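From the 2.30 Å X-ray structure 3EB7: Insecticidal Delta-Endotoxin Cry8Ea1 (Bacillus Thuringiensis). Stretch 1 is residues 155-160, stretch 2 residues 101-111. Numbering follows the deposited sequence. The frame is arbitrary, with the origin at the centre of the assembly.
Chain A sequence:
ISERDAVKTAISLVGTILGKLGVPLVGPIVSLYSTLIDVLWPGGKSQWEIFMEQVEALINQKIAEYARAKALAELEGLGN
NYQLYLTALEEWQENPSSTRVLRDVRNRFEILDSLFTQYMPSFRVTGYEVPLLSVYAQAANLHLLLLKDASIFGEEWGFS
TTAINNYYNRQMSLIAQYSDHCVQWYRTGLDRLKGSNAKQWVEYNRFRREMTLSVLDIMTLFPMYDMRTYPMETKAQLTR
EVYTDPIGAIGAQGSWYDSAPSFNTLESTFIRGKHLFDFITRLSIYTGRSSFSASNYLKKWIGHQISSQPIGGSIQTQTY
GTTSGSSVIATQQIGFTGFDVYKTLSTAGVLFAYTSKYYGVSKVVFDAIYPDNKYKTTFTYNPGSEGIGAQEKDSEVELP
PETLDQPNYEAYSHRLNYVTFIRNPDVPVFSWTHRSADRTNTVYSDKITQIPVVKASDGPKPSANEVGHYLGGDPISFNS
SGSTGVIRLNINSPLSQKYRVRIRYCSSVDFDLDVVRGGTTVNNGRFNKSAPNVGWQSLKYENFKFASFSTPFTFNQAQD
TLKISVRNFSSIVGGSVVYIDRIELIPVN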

# COMPACT_ATOMS: atom_id res chain seq x y z
N GLU A 155 -26.21 -12.23 -16.39
CA GLU A 155 -27.35 -12.18 -17.29
C GLU A 155 -27.08 -13.02 -18.55
O GLU A 155 -27.91 -13.86 -18.93
CB GLU A 155 -27.71 -10.73 -17.60
CG GLU A 155 -28.07 -10.44 -19.05
CD GLU A 155 -27.66 -9.02 -19.44
OE1 GLU A 155 -26.86 -8.85 -20.41
OE2 GLU A 155 -28.13 -8.08 -18.75
N GLU A 156 -25.92 -12.80 -19.17
CA GLU A 156 -25.39 -13.63 -20.27
C GLU A 156 -25.48 -15.15 -20.05
O GLU A 156 -25.81 -15.89 -20.98
CB GLU A 156 -23.95 -13.22 -20.53
CG GLU A 156 -23.65 -12.98 -21.97
CD GLU A 156 -23.07 -11.60 -22.26
OE1 GLU A 156 -23.44 -11.06 -23.34
OE2 GLU A 156 -22.25 -11.07 -21.45
N TRP A 157 -25.20 -15.60 -18.82
CA TRP A 157 -25.28 -17.02 -18.46
C TRP A 157 -26.68 -17.42 -18.06
O TRP A 157 -26.90 -18.57 -17.66
CB TRP A 157 -24.36 -17.38 -17.30
CG TRP A 157 -22.91 -17.04 -17.48
CD1 TRP A 157 -22.23 -16.86 -18.68
CD2 TRP A 157 -21.93 -16.86 -16.44
NE1 TRP A 157 -20.91 -16.58 -18.43
CE2 TRP A 157 -20.69 -16.58 -17.07
CE3 TRP A 157 -21.98 -16.93 -15.05
CZ2 TRP A 157 -19.53 -16.34 -16.34
CZ3 TRP A 157 -20.83 -16.70 -14.32
CH2 TRP A 157 -19.61 -16.40 -14.97
N GLY A 158 -27.63 -16.49 -18.11
CA GLY A 158 -29.02 -16.82 -17.79
C GLY A 158 -29.42 -16.84 -16.32
O GLY A 158 -30.42 -17.50 -15.93
N PHE A 159 -28.67 -16.12 -15.48
CA PHE A 159 -29.14 -15.91 -14.13
C PHE A 159 -30.35 -14.99 -14.18
O PHE A 159 -30.46 -14.14 -15.07
CB PHE A 159 -28.06 -15.31 -13.23
CG PHE A 159 -27.04 -16.31 -12.76
CD1 PHE A 159 -25.69 -16.12 -13.07
CD2 PHE A 159 -27.42 -17.41 -12.00
CE1 PHE A 159 -24.72 -17.02 -12.64
CE2 PHE A 159 -26.45 -18.34 -11.56
CZ PHE A 159 -25.10 -18.14 -11.88
N SER A 160 -31.27 -15.18 -13.23
CA SER A 160 -32.39 -14.27 -13.08
C SER A 160 -31.90 -12.99 -12.43
O SER A 160 -30.81 -12.94 -11.84
CB SER A 160 -33.53 -14.91 -12.28
OG SER A 160 -33.13 -15.29 -10.98
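Stretch 2 (101-111) VLRDVRNRFEI

Stretch 2 is a helical segment, residues 101-111 of a helix that extends beyond it at both ends, laid against the irregular loop of stretch 1. The contacts advance in the same order in both stretches, from Leu-102 on Glu-156 and Trp-157 to Glu-110 on Phe-159. The loop opens with a type I beta turn from Glu-155 to Gly-158, closed by the bond from Gly-158 N to Glu-155 O (2.8 Å), and ends at Ser-160, whose side chain caps the start of the next helix. Backbone hydrogen bonds four residues apart run regularly through stretch 2, from Val-105 N to Val-101 O (3.1 Å) through Ile-111 N to Asn-107 O (3.1 Å). The two backbones come closest at Leu-102 and Trp-157, with CA atoms 5.5 Å apart, and 430 Å² of surface is buried in all.

Val-101 makes no contact. Leu-102 (chi1 m, chi2 t) sets its CD2 methyl 3.6 Å from Glu-156 O and 3.9 Å from Trp-157 CD1, touching the turn and, obliquely, the five-membered ring of the indole. Arg-103 points away and Asp-104 is out of reach. One turn on from Val-101, Val-105 points toward the loop: its CG1 lies over one face of the Trp-157 five-membered ring, 3.7 Å from the centroid and 14° off the normal, a CH-pi contact, while its CG2 meets Trp-157 CZ2 at 3.6 Å.

Arg-106 supplies the polar link. Arg-106 NE donates to Trp-157 O at 3.0 Å, and Arg-106 NH2 reaches the same Trp-157 O at 3.0 Å in a weak bond, so the carbonyl lies at the guanidinium edge, near its plane. The aliphatic part of the same side chain serves as packing surface, with Arg-106 CG 3.4 Å from Phe-159 CZ. Beside this site Gly-158 has phi/psi of 83/24, where a CB would be jammed against the preceding carbonyl O; an ideal CB on Gly-158 would also lie 3.7 Å from Arg-106 NH2.

Asn-107 points away, and Arg-108 is out of reach, making a long salt bridge within the helix from Arg-108 NE to Asp-104 OD2 (3.6 Å). Phe-109, directed toward the loop, meets both its aromatic residues. The edge of Trp-157 approaches the Phe-109 face in an offset edge-to-face pair, six-membered ring centroids 5.7 Å apart and planes at 60°, with Trp-157 CZ3 3.9 Å from Phe-109 CG; Phe-159 CZ lies 4.0 Å from Phe-109 CD2 in an oblique arrangement. Glu-110 brings OE2 to 3.3 Å from Phe-159 CE2, at the ring edge. Ile-111 lies beyond the contact.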

# COMPACT_ATOMS: atom_id res chain seq x y z
N VAL A 101 -22.21 -25.14 -23.00
CA VAL A 101 -21.15 -24.25 -22.56
C VAL A 101 -21.60 -23.24 -21.47
O VAL A 101 -20.87 -23.00 -20.51
CB VAL A 101 -20.49 -23.56 -23.79
CG1 VAL A 101 -19.51 -22.49 -23.37
CG2 VAL A 101 -19.77 -24.59 -24.67
N LEU A 102 -22.79 -22.66 -21.62
CA LEU A 102 -23.26 -21.66 -20.65
C LEU A 102 -23.58 -22.32 -19.33
O LEU A 102 -23.32 -21.76 -18.28
CB LEU A 102 -24.50 -20.89 -21.16
CG LEU A 102 -24.30 -19.90 -22.31
CD1 LEU A 102 -25.64 -19.57 -23.05
CD2 LEU A 102 -23.63 -18.63 -21.81
N ARG A 103 -24.14 -23.52 -19.41
CA ARG A 103 -24.46 -24.31 -18.24
C ARG A 103 -23.17 -24.69 -17.51
O ARG A 103 -23.14 -24.72 -16.28
CB ARG A 103 -25.24 -25.58 -18.65
CG ARG A 103 -26.37 -25.97 -17.69
CD ARG A 103 -27.12 -27.24 -18.16
NE ARG A 103 -27.76 -27.08 -19.48
CZ ARG A 103 -27.71 -28.00 -20.46
NH1 ARG A 103 -27.05 -29.14 -20.31
NH2 ARG A 103 -28.32 -27.76 -21.62
N ASP A 104 -22.11 -24.94 -18.29
CA ASP A 104 -20.83 -25.35 -17.76
C ASP A 104 -20.14 -24.27 -16.95
O ASP A 104 -19.69 -24.52 -15.84
CB ASP A 104 -19.91 -25.80 -18.88
CG ASP A 104 -18.82 -26.77 -18.40
OD1 ASP A 104 -17.88 -27.04 -19.20
OD2 ASP A 104 -18.88 -27.26 -17.24
N VAL A 105 -20.04 -23.08 -17.54
CA VAL A 105 -19.44 -21.91 -16.89
C VAL A 105 -20.24 -21.48 -15.67
O VAL A 105 -19.67 -21.18 -14.62
CB VAL A 105 -19.19 -20.73 -17.90
CG1 VAL A 105 -20.49 -20.15 -18.43
CG2 VAL A 105 -18.34 -19.64 -17.28
N ARG A 106 -21.56 -21.45 -15.79
CA ARG A 106 -22.43 -21.10 -14.68
C ARG A 106 -22.24 -22.10 -13.52
O ARG A 106 -22.08 -21.72 -12.36
CB ARG A 106 -23.87 -21.09 -15.16
CG ARG A 106 -24.88 -20.61 -14.18
CD ARG A 106 -26.29 -21.15 -14.49
NE ARG A 106 -26.64 -20.97 -15.90
CZ ARG A 106 -27.48 -21.75 -16.57
NH1 ARG A 106 -28.07 -22.78 -15.97
NH2 ARG A 106 -27.72 -21.50 -17.86
N ASN A 107 -22.24 -23.38 -13.87
CA ASN A 107 -22.05 -24.48 -12.93
C ASN A 107 -20.68 -24.43 -12.21
O ASN A 107 -20.60 -24.69 -11.03
CB ASN A 107 -22.34 -25.81 -13.66
CG ASN A 107 -21.72 -27.04 -12.98
OD1 ASN A 107 -22.11 -27.42 -11.86
ND2 ASN A 107 -20.79 -27.70 -13.68
N ARG A 108 -19.62 -24.06 -12.92
CA ARG A 108 -18.29 -24.02 -12.31
C ARG A 108 -18.19 -22.86 -11.30
O ARG A 108 -17.52 -22.98 -10.28
CB ARG A 108 -17.19 -23.85 -13.38
CG ARG A 108 -16.99 -25.02 -14.32
CD ARG A 108 -16.53 -26.25 -13.58
NE ARG A 108 -16.56 -27.43 -14.45
CZ ARG A 108 -16.66 -28.69 -14.00
NH1 ARG A 108 -16.72 -28.95 -12.69
NH2 ARG A 108 -16.68 -29.70 -14.87
N PHE A 109 -18.84 -21.75 -11.65
CA PHE A 109 -18.89 -20.53 -10.89
C PHE A 109 -19.64 -20.77 -9.59
O PHE A 109 -19.22 -20.30 -8.53
CB PHE A 109 -19.58 -19.42 -11.72
CG PHE A 109 -20.11 -18.28 -10.88
CD1 PHE A 109 -19.34 -17.14 -10.66
CD2 PHE A 109 -21.39 -18.37 -10.28
CE1 PHE A 109 -19.82 -16.11 -9.83
CE2 PHE A 109 -21.87 -17.37 -9.47
CZ PHE A 109 -21.08 -16.23 -9.23
N GLU A 110 -20.75 -21.50 -9.68
CA GLU A 110 -21.58 -21.79 -8.51
C GLU A 110 -20.88 -22.76 -7.60
O GLU A 110 -21.02 -22.69 -6.39
CB GLU A 110 -22.93 -22.38 -8.93
CG GLU A 110 -23.88 -21.41 -9.65
CD GLU A 110 -25.11 -22.14 -10.25
OE1 GLU A 110 -25.38 -23.31 -9.88
OE2 GLU A 110 -25.82 -21.55 -11.10
N ILE A 111 -20.10 -23.66 -8.18
CA ILE A 111 -19.27 -24.57 -7.37
C ILE A 111 -18.20 -23.78 -6.62
O ILE A 111 -17.95 -24.05 -5.45
CB ILE A 111 -18.63 -25.73 -8.22
CG1 ILE A 111 -19.68 -26.81 -8.54
CG2 ILE A 111 -17.35 -26.29 -7.55
CD1 ILE A 111 -19.39 -27.62 -9.79